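Local coordinates for mannan endo-1,4-beta-mannosidase (Bacillus subtilis, PDB 3CBW), which catalyses the random endo-hydrolysis of beta-1,4-mannosidic linkages in mannan, galactomannan and glucomannan as part of glucomannan degradation, at residues Cys75-Arg79 and Ser90-Asn96; Tyr204-Tyr208 and Ile221-Ser225. The protein carries 3 engineered substitutions. All blocks are in the same frame, centred on the assembly; numbering follows the deposited sequence.

In the fold
Contacts 1 and 2 reach the same curled parallel sheet, the barrel of a family 26 glycoside hydrolase. Residues 75-79 and 90-96 join a barrel strand to the loop that follows it, by a disulfide and hydrogen bonds; residues 204-208 and 221-225 pack a covering helix on the strand it precedes, by ring contacts. Their centres lie 18 Å apart and their nearest atoms about 10 Å. Both lie near active-site residues assigned by similarity: in contact 1 the side chain of Ala78 is about 5 Å from that of His114, a probable substrate-binding residue, and in contact 2 that of Val223 is about 9 Å from that of the probable nucleophile Glu275.

Contact 1. Residues Cys75-Arg79 and Ser90-Asn96; sequences CDYAR and SIDVSCN
Cys75 and Cys95 are joined by a disulfide, SG to SG 2.2 Å with chi3 -87°, and the Tyr77 ring fits in beside it. CG1 of Val93 sits over the ring centre in a CH-pi contact, 3.6 Å from the centroid, while SG of Cys95 lies at the ring edge. The Tyr77 hydroxyl donates to a lone pair of Asn96 OD1 at 2.7 Å, in the carbonyl plane. A leucine in place of Tyr77 would probably leave Asn96 OD1 without this donor and Val93 without an aromatic face to cover. These residues belong to a TIM-barrel strand and the loop after it, which folds back nearly antiparallel and makes a single beta bridge, Ala78 with Ile91. Asp92 N donates to Tyr77 O at 2.8 Å. Farther on, Arg79 grips Ser90 O twice, N and NE arriving from opposite faces of the carbonyl plane; bends at chi2 and chi3 (81° and 47°) fold the chain back for NE to reach it, 2.8 Å away. The guanidinium then lies flat over Asp92 CB. Behind these, Asp92 OD2 accepts from Ser94 N, an Asx turn, and also from Ser94 OG and Ser50 OG, and Asn96 ND2 is held by Gly158 O and Glu161.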
loop_
_atom_site.group_PDB
_atom_site.type_symbol
_atom_site.label_atom_id
_atom_site.label_comp_id
_atom_site.label_asym_id
_atom_site.label_seq_id
_atom_site.Cartn_x
_atom_site.Cartn_y
_atom_site.Cartn_z
ATOM N N CYS A 75 3.515 -5.314 5.586
ATOM C CA CYS A 75 3.631 -6.759 5.368
ATOM C C CYS A 75 2.865 -7.117 4.111
ATOM O O CYS A 75 1.901 -6.445 3.752
ATOM C CB CYS A 75 3.064 -7.545 6.564
ATOM S SG CYS A 75 2.781 -9.381 6.302
ATOM N N ASP A 76 3.286 -8.183 3.440
ATOM C CA ASP A 76 2.522 -8.698 2.308
ATOM C C ASP A 76 2.153 -10.135 2.632
ATOM O O ASP A 76 3.008 -10.965 2.916
ATOM C CB ASP A 76 3.341 -8.561 1.022
ATOM C CG ASP A 76 2.524 -8.795 -0.232
ATOM O OD1 ASP A 76 1.920 -9.881 -0.379
ATOM O OD2 ASP A 76 2.529 -7.882 -1.093
ATOM N N TYR A 77 0.857 -10.415 2.636
ATOM C CA TYR A 77 0.362 -11.740 2.970
ATOM C C TYR A 77 0.596 -12.781 1.869
ATOM O O TYR A 77 0.523 -13.993 2.139
ATOM C CB TYR A 77 -1.143 -11.691 3.156
ATOM C CG TYR A 77 -1.753 -11.118 4.418
ATOM C CD1 TYR A 77 -1.034 -10.943 5.611
ATOM C CD2 TYR A 77 -3.113 -10.847 4.436
ATOM C CE1 TYR A 77 -1.674 -10.474 6.773
ATOM C CE2 TYR A 77 -3.758 -10.402 5.577
ATOM C CZ TYR A 77 -3.044 -10.217 6.741
ATOM O OH TYR A 77 -3.730 -9.792 7.856
ATOM N N ALA A 78 0.795 -12.337 0.629
ATOM C CA ALA A 78 0.651 -13.246 -0.506
ATOM C C ALA A 78 1.967 -13.509 -1.213
ATOM O O ALA A 78 2.586 -12.596 -1.765
ATOM C CB ALA A 78 -0.396 -12.728 -1.473
ATOM N N ARG A 79 2.386 -14.775 -1.184
ATOM C CA ARG A 79 3.604 -15.201 -1.825
ATOM C C ARG A 79 3.214 -15.843 -3.159
ATOM O O ARG A 79 3.278 -17.062 -3.331
ATOM C CB ARG A 79 4.377 -16.171 -0.921
ATOM C CG ARG A 79 4.928 -15.549 0.404
ATOM C CD ARG A 79 3.901 -15.422 1.559
ATOM N NE ARG A 79 3.157 -16.669 1.716
ATOM C CZ ARG A 79 3.549 -17.722 2.433
ATOM N NH1 ARG A 79 4.658 -17.684 3.172
ATOM N NH2 ARG A 79 2.798 -18.816 2.438
ATOM N N SER A 90 -0.694 -19.891 -0.740
ATOM C CA SER A 90 0.153 -18.733 -0.990
ATOM C C SER A 90 -0.048 -17.610 0.033
ATOM O O SER A 90 0.812 -16.762 0.161
ATOM C CB SER A 90 -0.092 -18.199 -2.409
ATOM O OG SER A 90 -1.401 -17.670 -2.556
ATOM N N ILE A 91 -1.187 -17.600 0.717
ATOM C CA ILE A 91 -1.498 -16.580 1.713
ATOM C C ILE A 91 -1.031 -17.030 3.092
ATOM O O ILE A 91 -1.340 -18.141 3.520
ATOM C CB ILE A 91 -3.028 -16.327 1.765
ATOM C CG1 ILE A 91 -3.602 -15.970 0.383
ATOM C CG2 ILE A 91 -3.387 -15.295 2.832
ATOM C CD1 ILE A 91 -3.102 -14.672 -0.190
ATOM N N ASP A 92 -0.304 -16.163 3.789
ATOM C CA ASP A 92 0.090 -16.390 5.186
ATOM C C ASP A 92 -0.142 -15.091 5.948
ATOM O O ASP A 92 0.185 -14.024 5.444
ATOM C CB ASP A 92 1.567 -16.814 5.258
ATOM C CG ASP A 92 2.021 -17.162 6.670
ATOM O OD1 ASP A 92 2.163 -18.369 6.973
ATOM O OD2 ASP A 92 2.262 -16.239 7.485
ATOM N N VAL A 93 -0.708 -15.182 7.148
ATOM C CA VAL A 93 -1.083 -13.987 7.906
ATOM C C VAL A 93 -0.369 -13.884 9.258
ATOM O O VAL A 93 -0.739 -13.071 10.103
ATOM C CB VAL A 93 -2.618 -13.866 8.079
ATOM C CG1 VAL A 93 -3.314 -13.940 6.737
ATOM C CG2 VAL A 93 -3.165 -14.954 9.026
ATOM N N SER A 94 0.687 -14.669 9.437
ATOM C CA SER A 94 1.401 -14.717 10.719
ATOM C C SER A 94 2.091 -13.406 11.116
ATOM O O SER A 94 2.451 -13.246 12.282
ATOM C CB SER A 94 2.395 -15.880 10.749
ATOM O OG SER A 94 3.445 -15.699 9.825
ATOM N N CYS A 95 2.278 -12.485 10.170
ATOM C CA CYS A 95 2.834 -11.166 10.481
ATOM C C CYS A 95 1.867 -10.311 11.309
ATOM O O CYS A 95 2.262 -9.276 11.829
ATOM C CB CYS A 95 3.206 -10.426 9.198
ATOM S SG CYS A 95 1.785 -10.048 8.092
ATOM N N ASN A 96 0.613 -10.743 11.437
ATOM C CA ASN A 96 -0.413 -9.965 12.140
ATOM C C ASN A 96 -0.014 -9.501 13.530
ATOM O O ASN A 96 -0.240 -8.353 13.881
ATOM C CB ASN A 96 -1.707 -10.754 12.259
ATOM C CG ASN A 96 -2.588 -10.631 11.037
ATOM O OD1 ASN A 96 -2.324 -9.851 10.129
ATOM N ND2 ASN A 96 -3.670 -11.394 11.028
#

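Contact 2. Residues Tyr204-Tyr208 and Ile221-Ser225; sequences YKKIY and IWVYS
Tyr204 brings its hydroxyl to the edge of the Trp222 indole, where OH lies 3.6 Å from CE3 and equally near CB. The two side chains run past each other in opposite directions, and only the far end of the phenol, CZ and OH, comes close to the indole. CG stands anti to the backbone N (chi1 -174°), which carries the ring from the helix toward the strand. This buried hydroxyl is hydrogen-bonded to Tyr242 O, so its polar need is met outside the two segments while its flank packs on carbon. One turn later Ile207 meets the far rim of the indole: its CG2 is 4.2 Å from Trp222 CH2, and its carbonyl oxygen stands 3.8 Å from the same CH2. The fold here is that of the TIM barrel, in which helix 194-214 packs outside strand 220-224, the strand it leads into; the helix and strand segments run antiparallel, their directions 167° apart and their axes 11.6 Å apart at closest approach. Trp222 bridges that gap, its side chain turned out from the strand to the helix. Tyr208 meets the indole face. Here an edge-to-face pair forms, the tyrosine edge directed at the indole face with centroids of the Tyr208 ring and the Trp222 five-membered ring 4.8 Å apart and the planes inclined at 54°. CD1 lies over the indole centre, 3.5 Å from CE2, and CE1 approaches NE1. The backbone joins in as well, with Tyr208 CA 3.4 Å from Trp222 CH2. Within the sheet, Phe171 of the adjacent strand 169-172 makes another edge-to-face pair with Trp222, and Asp244 OD2 accepts from Trp222 N.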
loop_
_atom_site.group_PDB
_atom_site.type_symbol
_atom_site.label_atom_id
_atom_site.label_comp_id
_atom_site.label_asym_id
_atom_site.label_seq_id
_atom_site.Cartn_x
_atom_site.Cartn_y
_atom_site.Cartn_z
ATOM N N TYR A 204 -11.259 -4.619 -8.556
ATOM C CA TYR A 204 -11.028 -3.833 -7.363
ATOM C C TYR A 204 -12.329 -3.745 -6.556
ATOM O O TYR A 204 -12.329 -3.959 -5.336
ATOM C CB TYR A 204 -10.510 -2.454 -7.744
ATOM C CG TYR A 204 -10.113 -1.615 -6.560
ATOM C CD1 TYR A 204 -8.776 -1.326 -6.293
ATOM C CD2 TYR A 204 -11.089 -1.082 -5.720
ATOM C CE1 TYR A 204 -8.435 -0.524 -5.192
ATOM C CE2 TYR A 204 -10.768 -0.319 -4.645
ATOM C CZ TYR A 204 -9.456 -0.046 -4.374
ATOM O OH TYR A 204 -9.202 0.767 -3.304
ATOM N N LYS A 205 -13.438 -3.444 -7.227
ATOM C CA LYS A 205 -14.725 -3.341 -6.540
ATOM C C LYS A 205 -15.166 -4.676 -5.952
ATOM O O LYS A 205 -15.767 -4.704 -4.884
ATOM C CB LYS A 205 -15.786 -2.785 -7.471
ATOM C CG LYS A 205 -15.548 -1.355 -7.876
ATOM C CD LYS A 205 -16.667 -0.931 -8.786
ATOM C CE LYS A 205 -16.354 0.301 -9.562
ATOM N NZ LYS A 205 -17.442 0.501 -10.558
ATOM N N LYS A 206 -14.855 -5.776 -6.630
ATOM C CA LYS A 206 -15.169 -7.108 -6.112
ATOM C C LYS A 206 -14.433 -7.355 -4.794
ATOM O O LYS A 206 -15.002 -7.866 -3.823
ATOM C CB LYS A 206 -14.780 -8.150 -7.151
ATOM C CG LYS A 206 -15.015 -9.589 -6.757
ATOM C CD LYS A 206 -14.745 -10.485 -7.962
ATOM C CE LYS A 206 -15.014 -11.922 -7.667
ATOM N NZ LYS A 206 -16.462 -12.265 -7.782
ATOM N N ILE A 207 -13.163 -6.972 -4.744
ATOM C CA ILE A 207 -12.415 -7.115 -3.504
ATOM C C ILE A 207 -12.955 -6.156 -2.433
ATOM O O ILE A 207 -13.097 -6.539 -1.269
ATOM C CB ILE A 207 -10.902 -6.949 -3.721
ATOM C CG1 ILE A 207 -10.385 -8.082 -4.622
ATOM C CG2 ILE A 207 -10.165 -6.885 -2.375
ATOM C CD1 ILE A 207 -8.892 -8.055 -4.876
ATOM N N TYR A 208 -13.248 -4.914 -2.818
ATOM C CA TYR A 208 -13.831 -3.955 -1.875
ATOM C C TYR A 208 -15.117 -4.532 -1.259
ATOM O O TYR A 208 -15.299 -4.496 -0.038
ATOM C CB TYR A 208 -14.097 -2.594 -2.540
ATOM C CG TYR A 208 -14.741 -1.627 -1.572
ATOM C CD1 TYR A 208 -13.970 -0.787 -0.768
ATOM C CD2 TYR A 208 -16.135 -1.592 -1.414
ATOM C CE1 TYR A 208 -14.566 0.083 0.145
ATOM C CE2 TYR A 208 -16.736 -0.740 -0.487
ATOM C CZ TYR A 208 -15.941 0.103 0.276
ATOM O OH TYR A 208 -16.518 0.957 1.199
ATOM N N ILE A 221 -8.403 1.097 5.421
ATOM C CA ILE A 221 -8.237 2.342 4.673
ATOM C C ILE A 221 -7.704 1.911 3.315
ATOM O O ILE A 221 -6.656 1.279 3.224
ATOM C CB ILE A 221 -7.257 3.278 5.408
ATOM C CG1 ILE A 221 -7.876 3.745 6.738
ATOM C CG2 ILE A 221 -6.873 4.473 4.528
ATOM C CD1 ILE A 221 -6.937 4.551 7.619
ATOM N N TRP A 222 -8.456 2.217 2.265
ATOM C CA TRP A 222 -8.239 1.654 0.938
ATOM C C TRP A 222 -7.294 2.500 0.098
ATOM O O TRP A 222 -7.534 3.705 -0.092
ATOM C CB TRP A 222 -9.595 1.487 0.239
ATOM C CG TRP A 222 -10.383 0.390 0.876
ATOM C CD1 TRP A 222 -11.103 0.464 2.033
ATOM C CD2 TRP A 222 -10.462 -0.962 0.432
ATOM N NE1 TRP A 222 -11.648 -0.762 2.322
ATOM C CE2 TRP A 222 -11.271 -1.656 1.355
ATOM C CE3 TRP A 222 -9.961 -1.651 -0.680
ATOM C CZ2 TRP A 222 -11.584 -3.009 1.209
ATOM C CZ3 TRP A 222 -10.274 -2.999 -0.823
ATOM C CH2 TRP A 222 -11.060 -3.667 0.125
ATOM N N VAL A 223 -6.229 1.871 -0.408
ATOM C CA VAL A 223 -5.154 2.596 -1.106
ATOM C C VAL A 223 -5.072 2.151 -2.567
ATOM O O VAL A 223 -4.957 0.957 -2.845
ATOM C CB VAL A 223 -3.796 2.389 -0.395
ATOM C CG1 VAL A 223 -2.682 3.210 -1.042
ATOM C CG2 VAL A 223 -3.912 2.714 1.109
ATOM N N TYR A 224 -5.107 3.121 -3.488
ATOM C CA TYR A 224 -5.016 2.896 -4.944
ATOM C C TYR A 224 -3.640 3.353 -5.386
ATOM O O TYR A 224 -3.321 4.539 -5.238
ATOM C CB TYR A 224 -6.107 3.731 -5.614
ATOM C CG TYR A 224 -5.992 3.894 -7.115
ATOM C CD1 TYR A 224 -6.369 2.857 -7.979
ATOM C CD2 TYR A 224 -5.542 5.092 -7.676
ATOM C CE1 TYR A 224 -6.275 2.995 -9.354
ATOM C CE2 TYR A 224 -5.441 5.228 -9.067
ATOM C CZ TYR A 224 -5.817 4.181 -9.886
ATOM O OH TYR A 224 -5.736 4.300 -11.250
ATOM N N SER A 225 -2.850 2.440 -5.956
ATOM C CA SER A 225 -1.422 2.700 -6.163
ATOM C C SER A 225 -0.895 2.285 -7.543
ATOM O O SER A 225 -0.231 1.255 -7.689
ATOM C CB SER A 225 -0.586 2.060 -5.042
ATOM O OG SER A 225 -0.825 0.667 -4.924
#